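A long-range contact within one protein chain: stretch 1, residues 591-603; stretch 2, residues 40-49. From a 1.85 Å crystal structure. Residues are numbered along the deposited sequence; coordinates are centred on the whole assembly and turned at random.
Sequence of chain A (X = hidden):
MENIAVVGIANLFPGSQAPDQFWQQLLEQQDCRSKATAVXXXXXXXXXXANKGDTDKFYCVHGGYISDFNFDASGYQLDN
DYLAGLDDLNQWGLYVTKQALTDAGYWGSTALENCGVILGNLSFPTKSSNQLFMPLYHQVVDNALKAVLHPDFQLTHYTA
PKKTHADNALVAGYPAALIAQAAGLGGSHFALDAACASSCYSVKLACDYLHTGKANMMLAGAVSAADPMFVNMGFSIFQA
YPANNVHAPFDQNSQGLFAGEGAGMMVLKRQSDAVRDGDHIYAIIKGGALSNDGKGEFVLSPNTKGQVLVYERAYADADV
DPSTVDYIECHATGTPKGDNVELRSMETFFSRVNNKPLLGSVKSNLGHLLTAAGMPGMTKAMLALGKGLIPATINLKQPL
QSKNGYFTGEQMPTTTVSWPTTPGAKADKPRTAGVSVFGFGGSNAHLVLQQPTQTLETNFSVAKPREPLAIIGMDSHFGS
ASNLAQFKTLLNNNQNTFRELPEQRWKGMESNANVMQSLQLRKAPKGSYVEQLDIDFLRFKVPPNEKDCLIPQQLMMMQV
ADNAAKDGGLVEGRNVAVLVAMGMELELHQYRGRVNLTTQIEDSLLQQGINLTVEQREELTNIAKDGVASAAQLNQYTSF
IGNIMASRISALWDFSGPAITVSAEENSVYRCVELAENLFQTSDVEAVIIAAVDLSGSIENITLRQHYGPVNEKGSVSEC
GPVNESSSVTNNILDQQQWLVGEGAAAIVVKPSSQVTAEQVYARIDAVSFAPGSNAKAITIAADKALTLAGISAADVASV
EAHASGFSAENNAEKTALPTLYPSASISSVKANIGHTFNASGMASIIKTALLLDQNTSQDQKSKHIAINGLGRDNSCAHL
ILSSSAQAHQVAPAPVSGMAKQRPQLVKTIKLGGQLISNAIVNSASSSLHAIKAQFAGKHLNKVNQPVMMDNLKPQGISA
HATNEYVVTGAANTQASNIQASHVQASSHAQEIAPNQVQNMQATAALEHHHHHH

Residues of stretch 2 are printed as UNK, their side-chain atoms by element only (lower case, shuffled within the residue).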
# COMPACT_ATOMS: atom_id res chain seq x y z
N TYR A 591 2.99 -10.05 -14.27
CA TYR A 591 4.42 -10.30 -14.27
C TYR A 591 4.73 -11.77 -13.94
O TYR A 591 5.48 -12.44 -14.66
CB TYR A 591 5.13 -9.37 -13.29
CG TYR A 591 6.59 -9.69 -13.24
CD1 TYR A 591 7.39 -9.51 -14.36
CD2 TYR A 591 7.17 -10.22 -12.10
CE1 TYR A 591 8.74 -9.86 -14.35
CE2 TYR A 591 8.51 -10.56 -12.06
CZ TYR A 591 9.29 -10.37 -13.19
OH TYR A 591 10.61 -10.71 -13.16
N ARG A 592 4.18 -12.28 -12.84
CA ARG A 592 4.32 -13.72 -12.60
C ARG A 592 3.57 -14.53 -13.66
O ARG A 592 3.98 -15.64 -14.01
CB ARG A 592 3.84 -14.10 -11.19
CG ARG A 592 4.06 -15.59 -10.91
CD ARG A 592 3.82 -15.99 -9.46
NE ARG A 592 3.99 -17.44 -9.35
CZ ARG A 592 4.28 -18.09 -8.22
NH1 ARG A 592 4.44 -17.42 -7.09
NH2 ARG A 592 4.42 -19.41 -8.23
N GLY A 593 2.47 -13.97 -14.19
CA GLY A 593 1.81 -14.60 -15.32
C GLY A 593 2.76 -14.91 -16.45
O GLY A 593 2.61 -15.93 -17.13
N ARG A 594 3.76 -14.05 -16.66
CA ARG A 594 4.82 -14.35 -17.64
C ARG A 594 5.86 -15.31 -17.07
O ARG A 594 6.18 -16.35 -17.67
CB ARG A 594 5.48 -13.03 -18.07
CG ARG A 594 6.80 -13.19 -18.83
CD ARG A 594 7.75 -11.99 -18.71
NE ARG A 594 9.08 -12.44 -19.14
CZ ARG A 594 9.51 -12.42 -20.40
NH1 ARG A 594 8.74 -11.93 -21.36
NH2 ARG A 594 10.72 -12.90 -20.70
N VAL A 595 6.40 -14.99 -15.91
CA VAL A 595 7.58 -15.69 -15.40
C VAL A 595 7.29 -17.17 -15.18
O VAL A 595 8.11 -18.04 -15.50
CB VAL A 595 8.07 -15.01 -14.11
CG1 VAL A 595 9.00 -15.91 -13.35
CG2 VAL A 595 8.72 -13.65 -14.44
N ASN A 596 6.09 -17.48 -14.69
CA ASN A 596 5.77 -18.85 -14.30
C ASN A 596 5.63 -19.79 -15.49
O ASN A 596 5.68 -21.01 -15.32
CB ASN A 596 4.49 -18.84 -13.46
CG ASN A 596 4.49 -19.88 -12.37
OD1 ASN A 596 4.20 -19.57 -11.21
ND2 ASN A 596 4.76 -21.14 -12.73
N LEU A 597 5.50 -19.24 -16.70
CA LEU A 597 5.39 -20.11 -17.87
C LEU A 597 6.65 -20.96 -18.07
O LEU A 597 6.58 -21.96 -18.78
CB LEU A 597 5.09 -19.29 -19.13
CG LEU A 597 3.68 -18.68 -19.12
CD1 LEU A 597 3.51 -17.70 -20.31
CD2 LEU A 597 2.65 -19.76 -19.21
N THR A 598 7.78 -20.58 -17.46
CA THR A 598 8.99 -21.42 -17.42
C THR A 598 8.67 -22.87 -17.05
O THR A 598 9.02 -23.81 -17.78
CB THR A 598 9.99 -20.84 -16.42
OG1 THR A 598 10.51 -19.61 -16.92
CG2 THR A 598 11.15 -21.82 -16.19
N THR A 599 8.04 -23.07 -15.90
CA THR A 599 7.76 -24.44 -15.50
C THR A 599 6.43 -24.91 -16.03
O THR A 599 6.25 -26.12 -16.23
CB THR A 599 7.79 -24.58 -13.97
OG1 THR A 599 6.99 -23.55 -13.37
CG2 THR A 599 9.23 -24.46 -13.47
N GLN A 600 5.49 -24.00 -16.30
CA GLN A 600 4.22 -24.44 -16.88
C GLN A 600 4.42 -25.07 -18.26
O GLN A 600 3.83 -26.11 -18.55
CB GLN A 600 3.24 -23.27 -16.99
CG GLN A 600 2.69 -22.86 -15.66
CD GLN A 600 1.90 -21.61 -15.79
OE1 GLN A 600 2.44 -20.51 -15.59
NE2 GLN A 600 0.62 -21.74 -16.16
N ILE A 601 5.26 -24.46 -19.10
CA ILE A 601 5.46 -25.01 -20.45
C ILE A 601 6.33 -26.26 -20.37
O ILE A 601 6.06 -27.25 -21.06
CB ILE A 601 6.10 -23.95 -21.38
CG1 ILE A 601 5.19 -22.73 -21.54
CG2 ILE A 601 6.40 -24.58 -22.74
CD1 ILE A 601 4.01 -22.96 -22.42
N GLU A 602 7.36 -26.25 -19.54
CA GLU A 602 8.17 -27.46 -19.38
C GLU A 602 7.31 -28.64 -18.95
O GLU A 602 7.38 -29.73 -19.54
CB GLU A 602 9.31 -27.23 -18.39
CG GLU A 602 10.20 -28.46 -18.21
CD GLU A 602 11.34 -28.24 -17.22
OE1 GLU A 602 11.12 -27.64 -16.14
OE2 GLU A 602 12.46 -28.70 -17.52
N ASP A 603 6.46 -28.43 -17.92
CA ASP A 603 5.59 -29.50 -17.44
C ASP A 603 4.62 -29.97 -18.51
O ASP A 603 4.34 -31.18 -18.62
CB ASP A 603 4.80 -29.03 -16.21
CG ASP A 603 5.66 -28.92 -14.97
OD1 ASP A 603 6.84 -29.35 -15.00
OD2 ASP A 603 5.16 -28.38 -13.95
N UNK A 40 7.47 -21.23 -0.06
CA UNK A 40 7.46 -19.80 -0.33
C UNK A 40 7.09 -19.51 -1.78
O UNK A 40 6.32 -18.58 -2.05
n UNK A 40 8.76 -20.38 3.37
c UNK A 40 9.39 -20.20 2.22
c UNK A 40 8.83 -19.19 -0.02
c UNK A 40 9.06 -18.92 1.46
o UNK A 40 10.19 -21.02 1.75
N UNK A 41 7.63 -20.28 -2.73
CA UNK A 41 7.55 -19.90 -4.13
C UNK A 41 6.40 -20.54 -4.90
O UNK A 41 6.10 -20.07 -6.00
c UNK A 41 10.11 -19.60 -4.24
c UNK A 41 11.57 -17.32 -3.50
s UNK A 41 10.07 -17.79 -4.42
c UNK A 41 8.86 -20.24 -4.86
N UNK A 42 5.77 -21.59 -4.36
CA UNK A 42 4.72 -22.32 -5.07
C UNK A 42 5.23 -23.11 -6.26
O UNK A 42 4.42 -23.64 -7.04
N UNK A 43 6.55 -23.14 -6.43
CA UNK A 43 7.25 -23.86 -7.50
C UNK A 43 8.58 -24.30 -6.91
O UNK A 43 9.00 -23.83 -5.85
c UNK A 43 8.31 -21.74 -8.29
c UNK A 43 7.52 -22.97 -8.73
c UNK A 43 6.22 -22.56 -9.44
N UNK A 44 9.27 -25.20 -7.61
CA UNK A 44 10.64 -25.58 -7.24
C UNK A 44 11.56 -24.39 -7.45
O UNK A 44 11.75 -23.97 -8.60
c UNK A 44 12.55 -27.18 -7.88
o UNK A 44 12.99 -28.13 -8.59
c UNK A 44 11.07 -26.79 -8.07
o UNK A 44 13.26 -26.59 -7.05
N UNK A 45 12.15 -23.81 -6.39
CA UNK A 45 12.97 -22.60 -6.58
C UNK A 45 14.17 -22.80 -7.49
O UNK A 45 14.59 -21.85 -8.18
c UNK A 45 12.01 -24.16 -4.97
c UNK A 45 13.41 -22.24 -5.15
c UNK A 45 12.37 -22.89 -4.27
N UNK A 46 14.74 -24.01 -7.54
CA UNK A 46 15.91 -24.25 -8.38
C UNK A 46 15.60 -24.01 -9.86
O UNK A 46 16.49 -23.60 -10.61
c UNK A 46 16.42 -25.68 -8.18
N UNK A 47 14.36 -24.25 -10.29
CA UNK A 47 13.97 -23.99 -11.68
C UNK A 47 14.00 -22.51 -12.04
O UNK A 47 13.95 -22.16 -13.22
c UNK A 47 12.87 -26.65 -13.28
c UNK A 47 12.57 -24.54 -11.96
c UNK A 47 12.94 -28.17 -13.22
n UNK A 47 13.50 -28.72 -14.49
c UNK A 47 12.48 -26.05 -11.93
N UNK A 48 14.02 -21.63 -11.04
CA UNK A 48 13.99 -20.19 -11.27
C UNK A 48 15.27 -19.52 -10.81
O UNK A 48 15.33 -18.28 -10.79
c UNK A 48 10.96 -19.19 -12.29
c UNK A 48 12.77 -19.57 -10.56
o UNK A 48 7.99 -21.15 -13.23
c UNK A 48 10.83 -21.15 -10.92
c UNK A 48 9.79 -19.58 -12.97
c UNK A 48 11.48 -19.97 -11.25
c UNK A 48 9.16 -20.75 -12.60
c UNK A 48 9.67 -21.53 -11.58
N UNK A 49 16.29 -20.30 -10.44
CA UNK A 49 17.55 -19.78 -9.92
C UNK A 49 18.61 -19.83 -11.01
O UNK A 49 18.79 -20.86 -11.67
c UNK A 49 18.01 -20.58 -8.69
c UNK A 49 19.30 -20.00 -8.11
o UNK A 49 17.00 -20.56 -7.67
O HOH W 1 4.63 -17.90 -4.03

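Position 40 carries three side-chain carbons, the third bearing one oxygen and one nitrogen, which makes it Gln40. Its side chain is out of reach of stretch 1, but its backbone matters: water 1 donates to Gln40 O at 2.7 Å and accepts from Arg592 NH1 at 3.1 Å, so the water links the two stretches.

At position 41 two carbons, a sulfur and a final carbon follow one another without branching, and the residue is Met41. The thioether leads away from stretch 1; the contact falls to the carbonyl, with Arg592 NH2 donating to Met41 O at 2.9 Å and Arg592 NH1 adding a weak bond to Met41 O at 3.3 Å. The oxygen lies near the guanidinium plane, at its edge, where the N-H groups point.

Position 42 has no side-chain atoms and is Gly42. It is the first residue to leave the helix, and its positive phi of 68° by itself favours glycine. An ideal CB here would point toward stretch 1 and lie 3.4 Å from Arg592 NH2.

Position 43 holds three carbons, one of them carrying the other two, and one of the outer carbons lies 3.8 Å from Arg592 NH2. This is Val43, whose CB points toward stretch 1. The same carbon, CG1, packs 3.9 Å from Asn596 ND2.

Two carbons, the second with two oxygens, identify position 44 as Asp44. It makes no contact across the stretches, and OD1 instead accepts from the backbone N of residue 46 at 3.0 Å, bracing the turn.

At position 45 three carbons close a ring onto the backbone nitrogen, giving Pro45, and the single carbon at position 46 gives Ala46. Both are out of reach of stretch 1 and belong to the 3-10 segment.

Position 47 extends four carbons in a row to a nitrogen 3.1 Å from Glu602 OE1: a lysine, Lys47. NZ and the carboxylate form a salt bridge, with a weak second bond from Lys47 NZ to Glu602 OE2 at 3.2 Å. Nearer the backbone, Lys47 CB rests 3.7 Å from Thr599 CG2.

Position 48 shows one carbon and a six-carbon ring bearing an oxygen, and that oxygen lies 2.6 Å from Thr599 OG1; hence Tyr48. The approach is a short hydrogen bond in which either hydroxyl may donate. CE2 sits 3.8 Å from Val595 CG1 and 3.7 Å from Thr598 CB, while Val595 O approaches the ring edge, 3.4 Å from CE2.

Position 49, one carbon carrying an oxygen and a carbon, is Thr49. It does not touch stretch 1; its OG1 donates to Pro45 O at 2.8 Å.

The contact thus combines three kinds of anchor. Arg592 binds the carbonyl at the helix end, its guanidinium also held by Asn596 OD1, which accepts from NE at 2.8 Å and from NH2 at 3.0 Å. Tyr48, with the largest covered area, inserts its buried ring against Val595 and Thr598 and bonds to Thr599. About one turn beyond Thr599 in the second helix of stretch 1, Glu602 forms a salt bridge with Lys47.

Stretch 2 40-49: QMGVDPAKYT
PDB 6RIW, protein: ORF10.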